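Local coordinates for D-threo-3-hydroxyaspartate dehydratase (Delftia, PDB 3WQC) that catalyses the pyridoxal phosphate-dependent dehydration and deamination of D-threo-3-hydroxyaspartate to oxaloacetate and ammonium, and also acts on L-threo- and L-erythro-3-hydroxyaspartate and D-serine, at the interface of chains A and B. Coordinates in Å, arbitrary orientation; residue numbers count along the deposited sequence, not the author numbering. Chains: chain A/B, D-threo-3-hydroxyaspartate dehydratase.

Contact 1: the interface of chains A and B. Residues chain A 290-291, 329-330; chain B 53, 56, 75, 363.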
loop_
_atom_site.group_PDB
_atom_site.type_symbol
_atom_site.label_atom_id
_atom_site.label_comp_id
_atom_site.label_asym_id
_atom_site.label_seq_id
_atom_site.Cartn_x
_atom_site.Cartn_y
_atom_site.Cartn_z
ATOM N N TRP A 290 8.480 3.834 0.125
ATOM C CA TRP A 290 7.046 3.751 0.460
ATOM C C TRP A 290 6.547 2.342 0.136
ATOM O O TRP A 290 5.464 1.977 0.686
ATOM C CB TRP A 290 6.168 4.872 -0.156
ATOM C CG TRP A 290 6.159 4.890 -1.653
ATOM C CD1 TRP A 290 6.750 5.855 -2.471
ATOM C CD2 TRP A 290 5.433 3.968 -2.567
ATOM N NE1 TRP A 290 6.477 5.586 -3.778
ATOM C CE2 TRP A 290 5.735 4.419 -3.912
ATOM C CE3 TRP A 290 4.621 2.813 -2.393
ATOM C CZ2 TRP A 290 5.269 3.765 -5.036
ATOM C CZ3 TRP A 290 4.184 2.141 -3.550
ATOM C CH2 TRP A 290 4.487 2.618 -4.856
ATOM N N MET A 291 7.164 1.521 -0.736
ATOM C CA MET A 291 6.650 0.135 -0.929
ATOM C C MET A 291 6.767 -0.594 0.426
ATOM O O MET A 291 5.986 -1.483 0.685
ATOM C CB MET A 291 7.376 -0.569 -2.064
ATOM C CG MET A 291 6.736 -1.889 -2.396
ATOM S SD MET A 291 4.993 -1.727 -3.016
ATOM C CE MET A 291 5.314 -1.094 -4.683
ATOM N N GLN A 329 9.670 4.600 -4.323
ATOM C CA GLN A 329 9.077 3.259 -4.162
ATOM C C GLN A 329 9.974 2.324 -3.333
ATOM O O GLN A 329 9.519 1.676 -2.385
ATOM C CB GLN A 329 8.767 2.703 -5.574
ATOM C CG GLN A 329 7.974 1.393 -5.503
ATOM C CD GLN A 329 7.383 1.061 -6.899
ATOM O OE1 GLN A 329 6.912 1.994 -7.626
ATOM N NE2 GLN A 329 7.271 -0.249 -7.227
ATOM N N GLU A 330 11.295 2.257 -3.737
ATOM C CA GLU A 330 12.241 1.332 -3.079
ATOM C C GLU A 330 13.407 2.080 -2.449
ATOM O O GLU A 330 14.392 1.425 -2.059
ATOM C CB GLU A 330 12.744 0.269 -4.065
ATOM C CG GLU A 330 11.602 -0.757 -4.463
ATOM C CD GLU A 330 11.097 -1.621 -3.300
ATOM O OE1 GLU A 330 11.778 -1.796 -2.249
ATOM O OE2 GLU A 330 9.959 -2.186 -3.464
ATOM N N LYS B 53 8.551 -2.137 -12.326
ATOM C CA LYS B 53 8.116 -1.959 -10.944
ATOM C C LYS B 53 6.668 -1.471 -10.892
ATOM O O LYS B 53 6.000 -1.619 -9.837
ATOM C CB LYS B 53 8.984 -0.995 -10.186
ATOM C CG LYS B 53 8.808 0.468 -10.568
ATOM C CD LYS B 53 9.831 1.252 -9.721
ATOM C CE LYS B 53 9.539 2.704 -9.944
ATOM N NZ LYS B 53 10.741 3.499 -10.290
ATOM N N LYS B 56 4.835 -5.316 -12.126
ATOM C CA LYS B 56 5.420 -6.589 -11.653
ATOM C C LYS B 56 4.576 -7.814 -12.137
ATOM O O LYS B 56 4.464 -8.828 -11.424
ATOM C CB LYS B 56 5.583 -6.657 -10.096
ATOM C CG LYS B 56 6.363 -5.443 -9.600
ATOM C CD LYS B 56 6.705 -5.663 -8.105
ATOM C CE LYS B 56 7.331 -4.392 -7.575
ATOM N NZ LYS B 56 7.686 -4.626 -6.143
ATOM N N SER B 75 13.074 -3.105 -9.711
ATOM C CA SER B 75 13.304 -2.338 -8.468
ATOM C C SER B 75 13.730 -3.233 -7.304
ATOM O O SER B 75 14.020 -2.680 -6.230
ATOM C CB SER B 75 12.092 -1.509 -8.080
ATOM O OG SER B 75 11.013 -2.336 -7.608
ATOM N N CYS B 363 1.548 2.752 -9.757
ATOM C CA CYS B 363 2.517 1.796 -9.159
ATOM C C CYS B 363 2.055 1.480 -7.733
ATOM O O CYS B 363 2.255 0.383 -7.237
ATOM C CB CYS B 363 3.907 2.505 -9.062
ATOM S SG CYS B 363 4.341 3.332 -10.662
HETATM O O HOH W 1 8.918 -2.104 -5.806
#

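Contact 2: the interface of chains A and B. Residues chain A 53, 56, 75, 361, 363-364; chain B 290-291, 329.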
loop_
_atom_site.group_PDB
_atom_site.type_symbol
_atom_site.label_atom_id
_atom_site.label_comp_id
_atom_site.label_asym_id
_atom_site.label_seq_id
_atom_site.Cartn_x
_atom_site.Cartn_y
_atom_site.Cartn_z
ATOM N N LYS A 53 -7.730 -6.725 11.313
ATOM C CA LYS A 53 -7.325 -6.074 10.054
ATOM C C LYS A 53 -5.908 -5.470 10.205
ATOM O O LYS A 53 -5.299 -5.205 9.155
ATOM C CB LYS A 53 -8.307 -4.990 9.628
ATOM C CG LYS A 53 -8.205 -3.728 10.441
ATOM C CD LYS A 53 -9.286 -2.827 9.828
ATOM C CE LYS A 53 -9.264 -1.562 10.561
ATOM N NZ LYS A 53 -10.553 -0.938 11.076
ATOM N N LYS A 56 -3.680 -9.358 10.174
ATOM C CA LYS A 56 -4.097 -10.446 9.272
ATOM C C LYS A 56 -3.151 -11.669 9.411
ATOM O O LYS A 56 -2.860 -12.338 8.408
ATOM C CB LYS A 56 -4.240 -9.996 7.814
ATOM C CG LYS A 56 -5.210 -8.828 7.727
ATOM C CD LYS A 56 -5.550 -8.580 6.254
ATOM C CE LYS A 56 -6.276 -7.218 6.089
ATOM N NZ LYS A 56 -6.648 -7.091 4.648
ATOM N N SER A 75 -12.105 -7.256 8.444
ATOM C CA SER A 75 -12.442 -6.191 7.519
ATOM C C SER A 75 -12.817 -6.678 6.106
ATOM O O SER A 75 -13.186 -5.853 5.257
ATOM C CB SER A 75 -11.332 -5.111 7.430
ATOM O OG SER A 75 -10.204 -5.650 6.701
ATOM N N HIS A 361 1.545 4.208 10.510
ATOM C CA HIS A 361 0.275 3.516 10.684
ATOM C C HIS A 361 0.575 2.038 10.574
ATOM O O HIS A 361 0.860 1.556 9.437
ATOM C CB HIS A 361 -0.636 4.030 9.603
ATOM C CG HIS A 361 -2.044 3.461 9.660
ATOM N ND1 HIS A 361 -3.022 3.834 8.718
ATOM C CD2 HIS A 361 -2.664 2.625 10.591
ATOM C CE1 HIS A 361 -4.234 3.198 9.083
ATOM N NE2 HIS A 361 -4.020 2.505 10.249
ATOM N N CYS A 363 -1.268 -0.633 10.494
ATOM C CA CYS A 363 -2.131 -1.452 9.631
ATOM C C CYS A 363 -1.707 -1.257 8.165
ATOM O O CYS A 363 -1.767 -2.196 7.343
ATOM C CB CYS A 363 -3.577 -0.905 9.749
ATOM S SG CYS A 363 -4.087 -0.636 11.511
ATOM N N ALA A 364 -1.263 -0.008 7.837
ATOM C CA ALA A 364 -0.873 0.281 6.446
ATOM C C ALA A 364 0.514 -0.345 6.132
ATOM O O ALA A 364 0.699 -0.949 5.073
ATOM C CB ALA A 364 -0.870 1.792 6.184
ATOM N N TRP B 290 -8.369 2.805 1.377
ATOM C CA TRP B 290 -6.945 2.948 1.013
ATOM C C TRP B 290 -6.265 1.612 0.904
ATOM O O TRP B 290 -5.209 1.503 0.205
ATOM C CB TRP B 290 -6.163 3.887 1.926
ATOM C CG TRP B 290 -6.134 3.495 3.385
ATOM C CD1 TRP B 290 -6.811 4.105 4.427
ATOM C CD2 TRP B 290 -5.344 2.367 3.984
ATOM N NE1 TRP B 290 -6.531 3.434 5.609
ATOM C CE2 TRP B 290 -5.659 2.341 5.378
ATOM C CE3 TRP B 290 -4.434 1.392 3.470
ATOM C CZ2 TRP B 290 -5.107 1.414 6.247
ATOM C CZ3 TRP B 290 -3.905 0.431 4.338
ATOM C CH2 TRP B 290 -4.240 0.429 5.720
ATOM N N MET B 291 -6.865 0.521 1.449
ATOM C CA MET B 291 -6.199 -0.777 1.188
ATOM C C MET B 291 -6.319 -1.128 -0.309
ATOM O O MET B 291 -5.427 -1.776 -0.837
ATOM C CB MET B 291 -6.821 -1.889 2.038
ATOM C CG MET B 291 -6.041 -3.241 1.996
ATOM S SD MET B 291 -4.337 -3.083 2.639
ATOM C CE MET B 291 -4.711 -3.028 4.407
ATOM N N GLN B 329 -9.537 2.002 5.823
ATOM C CA GLN B 329 -8.862 0.824 5.271
ATOM C C GLN B 329 -9.677 0.132 4.201
ATOM O O GLN B 329 -9.189 -0.142 3.081
ATOM C CB GLN B 329 -8.502 -0.087 6.423
ATOM C CG GLN B 329 -7.574 -1.248 5.980
ATOM C CD GLN B 329 -6.925 -1.954 7.178
ATOM O OE1 GLN B 329 -6.548 -1.284 8.184
ATOM N NE2 GLN B 329 -6.661 -3.273 7.061
HETATM O O HOH W 2 -8.150 -4.738 5.100
#

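Contact 3: the interface of chains A and B. Residues chain A 56, 75-76, 95, 390; chain B 21, 329-330.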
loop_
_atom_site.group_PDB
_atom_site.type_symbol
_atom_site.label_atom_id
_atom_site.label_comp_id
_atom_site.label_asym_id
_atom_site.label_seq_id
_atom_site.Cartn_x
_atom_site.Cartn_y
_atom_site.Cartn_z
ATOM N N LYS A 56 -3.680 -9.358 10.174
ATOM C CA LYS A 56 -4.097 -10.446 9.272
ATOM C C LYS A 56 -3.151 -11.669 9.411
ATOM O O LYS A 56 -2.860 -12.338 8.408
ATOM C CB LYS A 56 -4.240 -9.996 7.814
ATOM C CG LYS A 56 -5.210 -8.828 7.727
ATOM C CD LYS A 56 -5.550 -8.580 6.254
ATOM C CE LYS A 56 -6.276 -7.218 6.089
ATOM N NZ LYS A 56 -6.648 -7.091 4.648
ATOM N N SER A 75 -12.105 -7.256 8.444
ATOM C CA SER A 75 -12.442 -6.191 7.519
ATOM C C SER A 75 -12.817 -6.678 6.106
ATOM O O SER A 75 -13.186 -5.853 5.257
ATOM C CB SER A 75 -11.332 -5.111 7.430
ATOM O OG SER A 75 -10.204 -5.650 6.701
ATOM N N THR A 76 -12.648 -7.973 5.843
ATOM C CA THR A 76 -12.928 -8.572 4.536
ATOM C C THR A 76 -13.374 -10.018 4.795
ATOM O O THR A 76 -12.988 -10.645 5.807
ATOM C CB THR A 76 -11.617 -8.650 3.652
ATOM O OG1 THR A 76 -10.602 -9.435 4.322
ATOM C CG2 THR A 76 -11.058 -7.259 3.356
ATOM N N VAL A 95 -17.912 -4.419 8.137
ATOM C CA VAL A 95 -17.996 -3.509 7.000
ATOM C C VAL A 95 -19.401 -3.673 6.465
ATOM O O VAL A 95 -19.808 -4.832 6.202
ATOM C CB VAL A 95 -16.953 -3.839 5.907
ATOM C CG1 VAL A 95 -17.183 -2.933 4.675
ATOM C CG2 VAL A 95 -15.540 -3.691 6.476
ATOM N N TRP A 390 -8.110 -9.814 -1.413
ATOM C CA TRP A 390 -9.547 -10.001 -1.125
ATOM C C TRP A 390 -9.993 -11.327 -1.610
ATOM O O TRP A 390 -9.301 -12.018 -2.411
ATOM C CB TRP A 390 -10.388 -8.898 -1.859
ATOM C CG TRP A 390 -10.115 -7.552 -1.290
ATOM C CD1 TRP A 390 -10.829 -6.882 -0.302
ATOM C CD2 TRP A 390 -8.994 -6.672 -1.642
ATOM N NE1 TRP A 390 -10.221 -5.690 0.036
ATOM C CE2 TRP A 390 -9.111 -5.506 -0.772
ATOM C CE3 TRP A 390 -7.943 -6.726 -2.594
ATOM C CZ2 TRP A 390 -8.228 -4.421 -0.862
ATOM C CZ3 TRP A 390 -7.013 -5.656 -2.625
ATOM C CH2 TRP A 390 -7.132 -4.554 -1.748
ATOM O OXT TRP A 390 -11.152 -11.702 -1.264
ATOM N N PRO B 21 -13.134 -4.991 -3.922
ATOM C CA PRO B 21 -12.492 -4.255 -5.037
ATOM C C PRO B 21 -11.620 -5.156 -5.927
ATOM O O PRO B 21 -11.145 -6.195 -5.458
ATOM C CB PRO B 21 -11.571 -3.223 -4.295
ATOM C CG PRO B 21 -11.229 -3.932 -3.010
ATOM C CD PRO B 21 -12.459 -4.774 -2.621
ATOM N N GLN B 329 -9.537 2.002 5.823
ATOM C CA GLN B 329 -8.862 0.824 5.271
ATOM C C GLN B 329 -9.677 0.132 4.201
ATOM O O GLN B 329 -9.189 -0.142 3.081
ATOM C CB GLN B 329 -8.502 -0.087 6.423
ATOM C CG GLN B 329 -7.574 -1.248 5.980
ATOM C CD GLN B 329 -6.925 -1.954 7.178
ATOM O OE1 GLN B 329 -6.548 -1.284 8.184
ATOM N NE2 GLN B 329 -6.661 -3.273 7.061
ATOM N N GLU B 330 -10.963 -0.172 4.523
ATOM C CA GLU B 330 -11.822 -0.895 3.576
ATOM C C GLU B 330 -13.095 -0.094 3.192
ATOM O O GLU B 330 -14.024 -0.680 2.642
ATOM C CB GLU B 330 -12.231 -2.270 4.159
ATOM C CG GLU B 330 -11.032 -3.232 4.220
ATOM C CD GLU B 330 -10.441 -3.652 2.844
ATOM O OE1 GLU B 330 -11.108 -3.596 1.760
ATOM O OE2 GLU B 330 -9.240 -4.115 2.852
HETATM O O HOH W 3 -8.150 -4.738 5.100
#

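Contact 1: the interface of chains A and B
The indole of A:Trp290 turns the rim of its six-membered ring to chain B: the backbone O of B:Cys363 lies in the ring plane, 4.0 Å from CH2, while CA of A:Gln329 covers one face toward the rim. The second flat group, the carboxamide of A:Gln329, reaches into the active-site region of the neighbouring subunit. In this DSD1-family enzyme, with its alanine-racemase-like N-terminal domain, B:Lys53 is the expected PLP lysine and B:Cys363 a metal ligand. CG of A:Gln329 stands opposite its own backbone N (chi1 -172°), and the chain runs out extended to carry the amide across. NE2 of A:Gln329 donates to the backbone O of B:Lys53 over 3.2 Å; the acceptor sits in the amide plane, yet the donor is 50° out of the carbonyl plane and misses the lone pairs. OE1 of A:Gln329 faces the other way, 3.4 Å from CB of B:Cys363, and its CD packs 3.7 Å from CD of B:Lys53, the two side chains slanting across one another. NE2 of A:Gln329 also meets water 1 at 2.9 Å; with the B:Lys53 carbonyl on the same nitrogen, this probably limits the amide's rotation. Water 1 lies 2.6 Å from the carboxylate OE2 of A:Glu330 and also meets NZ of B:Lys56, probably linking opposite charges, and OG of B:Ser75. A leucine in place of A:Gln329 would probably leave the B:Lys53 carbonyl without this donor and water 1 less firmly held.

Contact 2: the interface of chains A and B
A chi1 of 60° tucks CG of B:Trp290 between its own backbone N and carbonyl carbon, and from there the indole projects into chain A. A:His361, with CG opposite its backbone N (chi1 -177°), brings its imidazole from the other direction to meet it. This is the metal-site side of the DSD1-family active site: A:His361 and A:Cys363 bind the magnesium ion of this model, where the enzyme uses manganese, cobalt or nickel. The rings meet edge-to-face, their planes 66° apart. CZ2 of B:Trp290 lies 3.5 Å from CE1 of A:His361. One face of the imidazole has the backbone N of A:Ala364 over its rim. Further round the indole, CH2 of B:Trp290 packs 3.4 Å from CA of A:Ala364, at the start of the short helix 362-367, and the tryptophan is likely to steady both this helix and the metal ligand. Beside it, OE1 of B:Gln329 rests 3.4 Å from CB of A:Cys363. NE2 of B:Gln329 gives a nearly straight hydrogen bond of 3.2 Å to the backbone O of A:Lys53, and the two side chains run past each other in opposite senses. Water 2 joins that NE2 to OG of A:Ser75 and NZ of A:Lys56.

Contact 3: the interface of chains A and B
B:Glu330 crosses to chain A from its CB, which lies 3.9 Å from the backbone O of A:Ser75. CG of B:Glu330 comes nearer, 3.5 Å from that same O of A:Ser75, and also packs against the serine's CB. A bend at the next bond (chi2 -65°) then turns the carboxylate toward A:Trp390, the C-terminal residue of this DSD1-family, PLP-dependent dehydratase. CD of B:Glu330 lies 3.7 Å from CG2 of A:Thr76, the methyl lying alongside the acid. At the tip the two oxygens part company. OE1 of B:Glu330 accepts the indole N-H: NE1 of A:Trp390 is 2.9 Å away, the bond is nearly straight (167° at H), and OE1 lies in the ring plane. The donor approaches on the syn side, though 27° out of the carboxylate plane. OE2 of B:Glu330 is 2.6 Å from water 3, the water shared with OG of A:Ser75, A:Lys56 and B:Gln329. With indole and water on separate oxygens, the carboxylate probably has little freedom to turn. B:Pro21, which follows a cis peptide bond, caps a face of the same indole. Its CG sits 3.8 Å from the centroid of the six-membered ring of A:Trp390, and its CD 3.6 Å from that of the five-membered ring, both as CH-pi contacts.

Contacts 2 and 3 adjoin, their C-alpha centres about 7 Å apart, and share A:Lys56, A:Ser75 and B:Gln329; waters 2 and 3 are one molecule. Contact 1 lies about 19 Å from contact 2 and 22 Å from contact 3, across the two-fold axis, and overlaps the twins of both with the chains exchanged. Chain B therefore supplies B:Trp290 and B:Gln329 to the PLP-lysine and metal-site region of chain A, with B:Glu330 beside them toward A:Ser75 and A:Trp390, and receives the same in return. The protein is a monomer, so the dimer of the deposited assembly may come from crystal packing.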